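Local coordinates for putative cytoplasmic protein (PDB 2GK3) that is of unknown function but has a class I glutamine amidotransferase-like sequence and assembles into a hexamer, at residues 120-125 and 244-249; 175-180 and 199-204. All blocks are in the same frame, centred on the assembly; numbering follows the deposited sequence.

Contact 1 (120-125 and 244-249); sequences GLLMIG and DLWVNT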
loop_
_atom_site.group_PDB
_atom_site.type_symbol
_atom_site.label_atom_id
_atom_site.label_comp_id
_atom_site.label_asym_id
_atom_site.label_seq_id
_atom_site.Cartn_x
_atom_site.Cartn_y
_atom_site.Cartn_z
ATOM N N GLY E 120 -23.006 16.993 -26.321
ATOM C CA GLY E 120 -22.277 15.817 -26.813
ATOM C C GLY E 120 -21.432 15.116 -25.751
ATOM O O GLY E 120 -20.919 15.740 -24.790
ATOM N N LEU E 121 -21.268 13.811 -25.930
ATOM C CA LEU E 121 -20.502 12.991 -24.999
ATOM C C LEU E 121 -19.587 12.058 -25.777
ATOM O O LEU E 121 -20.052 11.304 -26.656
ATOM C CB LEU E 121 -21.442 12.173 -24.097
ATOM C CG LEU E 121 -20.834 11.246 -23.027
ATOM C CD1 LEU E 121 -19.952 12.056 -22.107
ATOM C CD2 LEU E 121 -21.900 10.470 -22.215
ATOM N N LEU E 122 -18.291 12.122 -25.472
ATOM C CA LEU E 122 -17.348 11.165 -26.015
ATOM C C LEU E 122 -16.671 10.436 -24.855
ATOM O O LEU E 122 -16.190 11.070 -23.916
ATOM C CB LEU E 122 -16.305 11.843 -26.925
ATOM C CG LEU E 122 -14.997 11.061 -27.203
ATOM C CD1 LEU E 122 -15.194 9.808 -28.118
ATOM C CD2 LEU E 122 -13.899 11.989 -27.753
HETATM N N MSE E 123 -16.696 9.104 -24.902
HETATM C CA MSE E 123 -15.892 8.296 -24.003
HETATM C C MSE E 123 -14.726 7.701 -24.787
HETATM O O MSE E 123 -14.912 7.189 -25.898
HETATM C CB MSE E 123 -16.713 7.188 -23.324
HETATM C CG MSE E 123 -15.877 6.345 -22.296
HETATM SE SE MSE E 123 -16.921 5.294 -21.056
HETATM C CE MSE E 123 -17.492 6.680 -19.792
ATOM N N ILE E 124 -13.530 7.774 -24.195
ATOM C CA ILE E 124 -12.321 7.209 -24.786
ATOM C C ILE E 124 -11.904 6.010 -23.950
ATOM O O ILE E 124 -11.906 6.077 -22.714
ATOM C CB ILE E 124 -11.181 8.260 -24.855
ATOM C CG1 ILE E 124 -11.584 9.422 -25.775
ATOM C CG2 ILE E 124 -9.834 7.602 -25.275
ATOM C CD1 ILE E 124 -10.560 10.600 -25.817
ATOM N N GLY E 125 -11.558 4.910 -24.623
ATOM C CA GLY E 125 -11.223 3.661 -23.942
ATOM C C GLY E 125 -9.954 3.648 -23.118
ATOM O O GLY E 125 -9.063 4.486 -23.299
ATOM N N ASP E 244 -7.165 15.478 -36.710
ATOM C CA ASP E 244 -8.440 15.554 -37.431
ATOM C C ASP E 244 -9.444 14.548 -36.907
ATOM O O ASP E 244 -10.629 14.840 -36.867
ATOM C CB ASP E 244 -8.248 15.340 -38.941
ATOM C CG ASP E 244 -7.451 16.457 -39.602
ATOM O OD1 ASP E 244 -7.282 17.548 -38.990
ATOM O OD2 ASP E 244 -7.000 16.237 -40.748
ATOM N N LEU E 245 -8.960 13.368 -36.522
ATOM C CA LEU E 245 -9.815 12.326 -35.952
ATOM C C LEU E 245 -10.567 12.879 -34.751
ATOM O O LEU E 245 -11.787 12.925 -34.754
ATOM C CB LEU E 245 -8.997 11.087 -35.547
ATOM C CG LEU E 245 -9.675 9.975 -34.728
ATOM C CD1 LEU E 245 -10.934 9.380 -35.407
ATOM C CD2 LEU E 245 -8.682 8.867 -34.415
ATOM N N TRP E 246 -9.820 13.342 -33.755
ATOM C CA TRP E 246 -10.401 13.797 -32.503
ATOM C C TRP E 246 -11.194 15.071 -32.690
ATOM O O TRP E 246 -12.269 15.225 -32.111
ATOM C CB TRP E 246 -9.308 13.974 -31.452
ATOM C CG TRP E 246 -8.612 12.694 -31.152
ATOM C CD1 TRP E 246 -7.324 12.361 -31.471
ATOM C CD2 TRP E 246 -9.184 11.541 -30.518
ATOM N NE1 TRP E 246 -7.048 11.071 -31.054
ATOM C CE2 TRP E 246 -8.172 10.545 -30.466
ATOM C CE3 TRP E 246 -10.451 11.253 -29.980
ATOM C CZ2 TRP E 246 -8.386 9.278 -29.886
ATOM C CZ3 TRP E 246 -10.665 9.996 -29.403
ATOM C CH2 TRP E 246 -9.630 9.027 -29.365
ATOM N N VAL E 247 -10.665 15.973 -33.519
ATOM C CA VAL E 247 -11.313 17.250 -33.810
ATOM C C VAL E 247 -12.619 17.017 -34.569
ATOM O O VAL E 247 -13.664 17.542 -34.170
ATOM C CB VAL E 247 -10.332 18.262 -34.534
ATOM C CG1 VAL E 247 -11.079 19.358 -35.274
ATOM C CG2 VAL E 247 -9.412 18.907 -33.513
ATOM N N ASN E 248 -12.557 16.223 -35.643
ATOM C CA ASN E 248 -13.761 15.861 -36.406
ATOM C C ASN E 248 -14.812 15.169 -35.556
ATOM O O ASN E 248 -15.993 15.453 -35.712
ATOM C CB ASN E 248 -13.459 14.961 -37.620
ATOM C CG ASN E 248 -12.575 15.624 -38.656
ATOM O OD1 ASN E 248 -12.367 16.849 -38.652
ATOM N ND2 ASN E 248 -12.046 14.806 -39.570
ATOM N N THR E 249 -14.400 14.266 -34.658
ATOM C CA THR E 249 -15.415 13.553 -33.869
ATOM C C THR E 249 -16.043 14.474 -32.826
ATOM O O THR E 249 -17.263 14.423 -32.574
ATOM C CB THR E 249 -14.969 12.166 -33.278
ATOM O OG1 THR E 249 -14.831 12.244 -31.866
ATOM C CG2 THR E 249 -13.709 11.638 -33.872
#

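Contact 2 (175-180 and 199-204); sequences PVVNGF and DVVLTI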
loop_
_atom_site.group_PDB
_atom_site.type_symbol
_atom_site.label_atom_id
_atom_site.label_comp_id
_atom_site.label_asym_id
_atom_site.label_seq_id
_atom_site.Cartn_x
_atom_site.Cartn_y
_atom_site.Cartn_z
ATOM N N PRO E 175 -18.245 11.401 -42.721
ATOM C CA PRO E 175 -17.613 12.735 -42.601
ATOM C C PRO E 175 -16.400 12.809 -41.668
ATOM O O PRO E 175 -15.423 13.477 -42.005
ATOM C CB PRO E 175 -18.735 13.618 -42.042
ATOM C CG PRO E 175 -20.004 12.936 -42.375
ATOM C CD PRO E 175 -19.719 11.483 -42.691
ATOM N N VAL E 176 -16.446 12.126 -40.519
ATOM C CA VAL E 176 -15.374 12.193 -39.517
ATOM C C VAL E 176 -14.043 11.624 -40.020
ATOM O O VAL E 176 -12.965 12.156 -39.726
ATOM C CB VAL E 176 -15.806 11.514 -38.197
ATOM C CG1 VAL E 176 -14.612 11.192 -37.305
ATOM C CG2 VAL E 176 -16.811 12.380 -37.455
ATOM N N VAL E 177 -14.121 10.552 -40.795
ATOM C CA VAL E 177 -12.926 9.824 -41.208
ATOM C C VAL E 177 -12.627 9.918 -42.708
ATOM O O VAL E 177 -11.602 9.418 -43.180
ATOM C CB VAL E 177 -13.019 8.340 -40.794
ATOM C CG1 VAL E 177 -13.151 8.216 -39.266
ATOM C CG2 VAL E 177 -14.181 7.649 -41.526
ATOM N N ASN E 178 -13.529 10.542 -43.455
ATOM C CA ASN E 178 -13.344 10.660 -44.890
ATOM C C ASN E 178 -11.965 11.229 -45.264
ATOM O O ASN E 178 -11.561 12.288 -44.765
ATOM C CB ASN E 178 -14.481 11.464 -45.518
ATOM C CG ASN E 178 -14.368 11.540 -47.033
ATOM O OD1 ASN E 178 -14.509 10.539 -47.728
ATOM N ND2 ASN E 178 -14.114 12.735 -47.547
ATOM N N GLY E 179 -11.243 10.505 -46.120
ATOM C CA GLY E 179 -9.921 10.927 -46.578
ATOM C C GLY E 179 -8.746 10.369 -45.800
ATOM O O GLY E 179 -7.605 10.530 -46.227
ATOM N N PHE E 180 -9.011 9.718 -44.664
ATOM C CA PHE E 180 -7.946 9.181 -43.803
ATOM C C PHE E 180 -7.346 7.967 -44.486
ATOM O O PHE E 180 -8.033 7.293 -45.262
ATOM C CB PHE E 180 -8.495 8.747 -42.432
ATOM C CG PHE E 180 -8.919 9.884 -41.516
ATOM C CD1 PHE E 180 -9.102 11.197 -41.997
ATOM C CD2 PHE E 180 -9.180 9.622 -40.171
ATOM C CE1 PHE E 180 -9.511 12.238 -41.137
ATOM C CE2 PHE E 180 -9.600 10.644 -39.308
ATOM C CZ PHE E 180 -9.763 11.963 -39.798
ATOM N N ASP E 199 -23.944 3.841 -35.297
ATOM C CA ASP E 199 -23.168 3.796 -36.520
ATOM C C ASP E 199 -21.733 3.423 -36.195
ATOM O O ASP E 199 -21.009 4.223 -35.590
ATOM C CB ASP E 199 -23.205 5.157 -37.251
ATOM C CG ASP E 199 -24.633 5.659 -37.518
ATOM O OD1 ASP E 199 -25.480 4.930 -38.126
ATOM O OD2 ASP E 199 -24.920 6.814 -37.115
ATOM N N VAL E 200 -21.323 2.220 -36.595
ATOM C CA VAL E 200 -19.928 1.788 -36.465
ATOM C C VAL E 200 -19.080 2.287 -37.646
ATOM O O VAL E 200 -19.350 1.962 -38.807
ATOM C CB VAL E 200 -19.815 0.251 -36.344
ATOM C CG1 VAL E 200 -18.352 -0.197 -36.327
ATOM C CG2 VAL E 200 -20.546 -0.238 -35.100
ATOM N N VAL E 201 -18.042 3.065 -37.356
ATOM C CA VAL E 201 -17.259 3.698 -38.417
ATOM C C VAL E 201 -15.879 3.058 -38.598
ATOM O O VAL E 201 -15.382 2.943 -39.716
ATOM C CB VAL E 201 -17.159 5.230 -38.166
ATOM C CG1 VAL E 201 -16.195 5.895 -39.129
ATOM C CG2 VAL E 201 -18.548 5.867 -38.251
ATOM N N LEU E 202 -15.265 2.648 -37.492
ATOM C CA LEU E 202 -13.955 2.010 -37.517
ATOM C C LEU E 202 -14.028 0.767 -36.659
ATOM O O LEU E 202 -14.776 0.727 -35.677
ATOM C CB LEU E 202 -12.873 2.934 -36.926
ATOM C CG LEU E 202 -12.499 4.309 -37.522
ATOM C CD1 LEU E 202 -11.309 4.893 -36.755
ATOM C CD2 LEU E 202 -12.173 4.196 -39.020
ATOM N N THR E 203 -13.234 -0.236 -37.005
ATOM C CA THR E 203 -13.182 -1.473 -36.232
ATOM C C THR E 203 -11.737 -1.812 -35.915
ATOM O O THR E 203 -10.802 -1.270 -36.502
ATOM C CB THR E 203 -13.772 -2.662 -37.003
ATOM O OG1 THR E 203 -13.036 -2.805 -38.219
ATOM C CG2 THR E 203 -15.273 -2.460 -37.329
ATOM N N ILE E 204 -11.571 -2.744 -34.992
ATOM C CA ILE E 204 -10.274 -3.176 -34.557
ATOM C C ILE E 204 -10.495 -4.648 -34.229
ATOM O O ILE E 204 -11.413 -4.958 -33.475
ATOM C CB ILE E 204 -9.835 -2.315 -33.317
ATOM C CG1 ILE E 204 -8.370 -2.551 -32.936
ATOM C CG2 ILE E 204 -10.810 -2.473 -32.119
ATOM C CD1 ILE E 204 -7.857 -1.579 -31.847
#

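Contact 1 (120-125 and 244-249)
In the glutamine amidotransferase-like core of the chain, strand 120-124 lies between the parallel strands 80-84 and 218-223, and one of its faces is packed by helix 242-253, whose Trp246 meets Leu122 and Ile124. Strand and helix run roughly antiparallel, at 148°, with their axes 11.2 Å apart at the closest approach. At that spacing the backbones stay well apart, and a large side chain from the helix fills much of the interval.

Trp246 does this with the six-membered part of its indole, while NE1 is turned away from the strand. The CZ3 corner lies 3.6 Å from CD1 of Ile124, which comes from the opposite direction and meets the ring obliquely. In Ile124 a chi1 of -63° puts CG1 beside the backbone N and anti to the carbonyl carbon, 3.8 Å from Trp246 CZ3, and the extended chi2 of 175° carries CD1 on to the same corner. Leu122, two residues earlier on the same face of the strand, crosses the tryptophan at about a right angle and sets CD2 near the ring plane, against its edge, 4.1 Å from CZ3.

Further residues surround the indole: Phe223 and Tyr242 make edge-to-face contacts with it, and Leu45 and Leu49 of helix 43-51 touch it as well. Ile124 and Leu122 also pack on Val82 of strand 80-84. One helical turn beyond the tryptophan, Thr249 faces the strand, though its rotamer is doubtful; in the model its OG1 lies 4.2 Å from Leu122 CD2.

Contact 2 (175-180 and 199-204)
The carbonyl O of Val177 accepts the backbone N-H of Phe180 at 3.0 Å, closing a type II beta turn and holding the residue whose side chain meets Val201 and Leu202 of strand 199-204. Gly179 takes the third position of the turn with a positive phi of 94°. The turn also folds Phe180 back on its own start, placing the CA of Val177 over the centre of the phenyl ring, 3.8 Å above its plane.

Across the contact, Val177 and Val201 reach toward each other tip to tip. CG1 of Val201 meets both branches of the other valine, at 3.6 Å from Val177 CG2 and 3.8 Å from Val177 CG1. Val201 offers this methyl because it stands anti to the backbone N (chi1 172°), while CG2 is anti to the carbonyl carbon. Leu202 passes Val177 in the opposite direction, its CD2 coming to 4.1 Å from Val177 CG1.

Two consecutive strand residues can both face the loop because the strand is irregular here: Val201 and Leu202 lie opposite Leu210 of strand 207-215 in a classic beta bulge, and the psi of -37° at Val201 breaks the extended conformation. Tyr183 touches Val177 and Leu202, and His174 and Phe212 touch Val201, so the three residues share a wider buried cluster. The direct meeting of the two segments is methyl against methyl throughout. Such contacts depend on shape and burial rather than direction, so the relative position of loop and strand is probably set by bonds made around the contact, such as those of Val201 to Val170 and Leu210 and that of Val176 O to Asn248 ND2, while the methyl packing fills the interface.

Overall arrangement
Both contacts are buried and apolar, but the centre of contact 1 lies about 8 Å, and that of contact 2 about 17 Å, from the centre of the chain, the two contact centres being about 12 Å apart. Contact 1 joins a central parallel strand to the last helix through an aromatic ring; contact 2 joins a turn to an antiparallel strand through small aliphatic groups, with exposed residues close by at Asn178 and Gly179. Helix 242-253 links them: Asn248 ND2 probably donates to Val176 O at 2.8 Å, and Phe180 packs on the same helix. Along the chain, contact 2 is nested within the span that contact 1 closes.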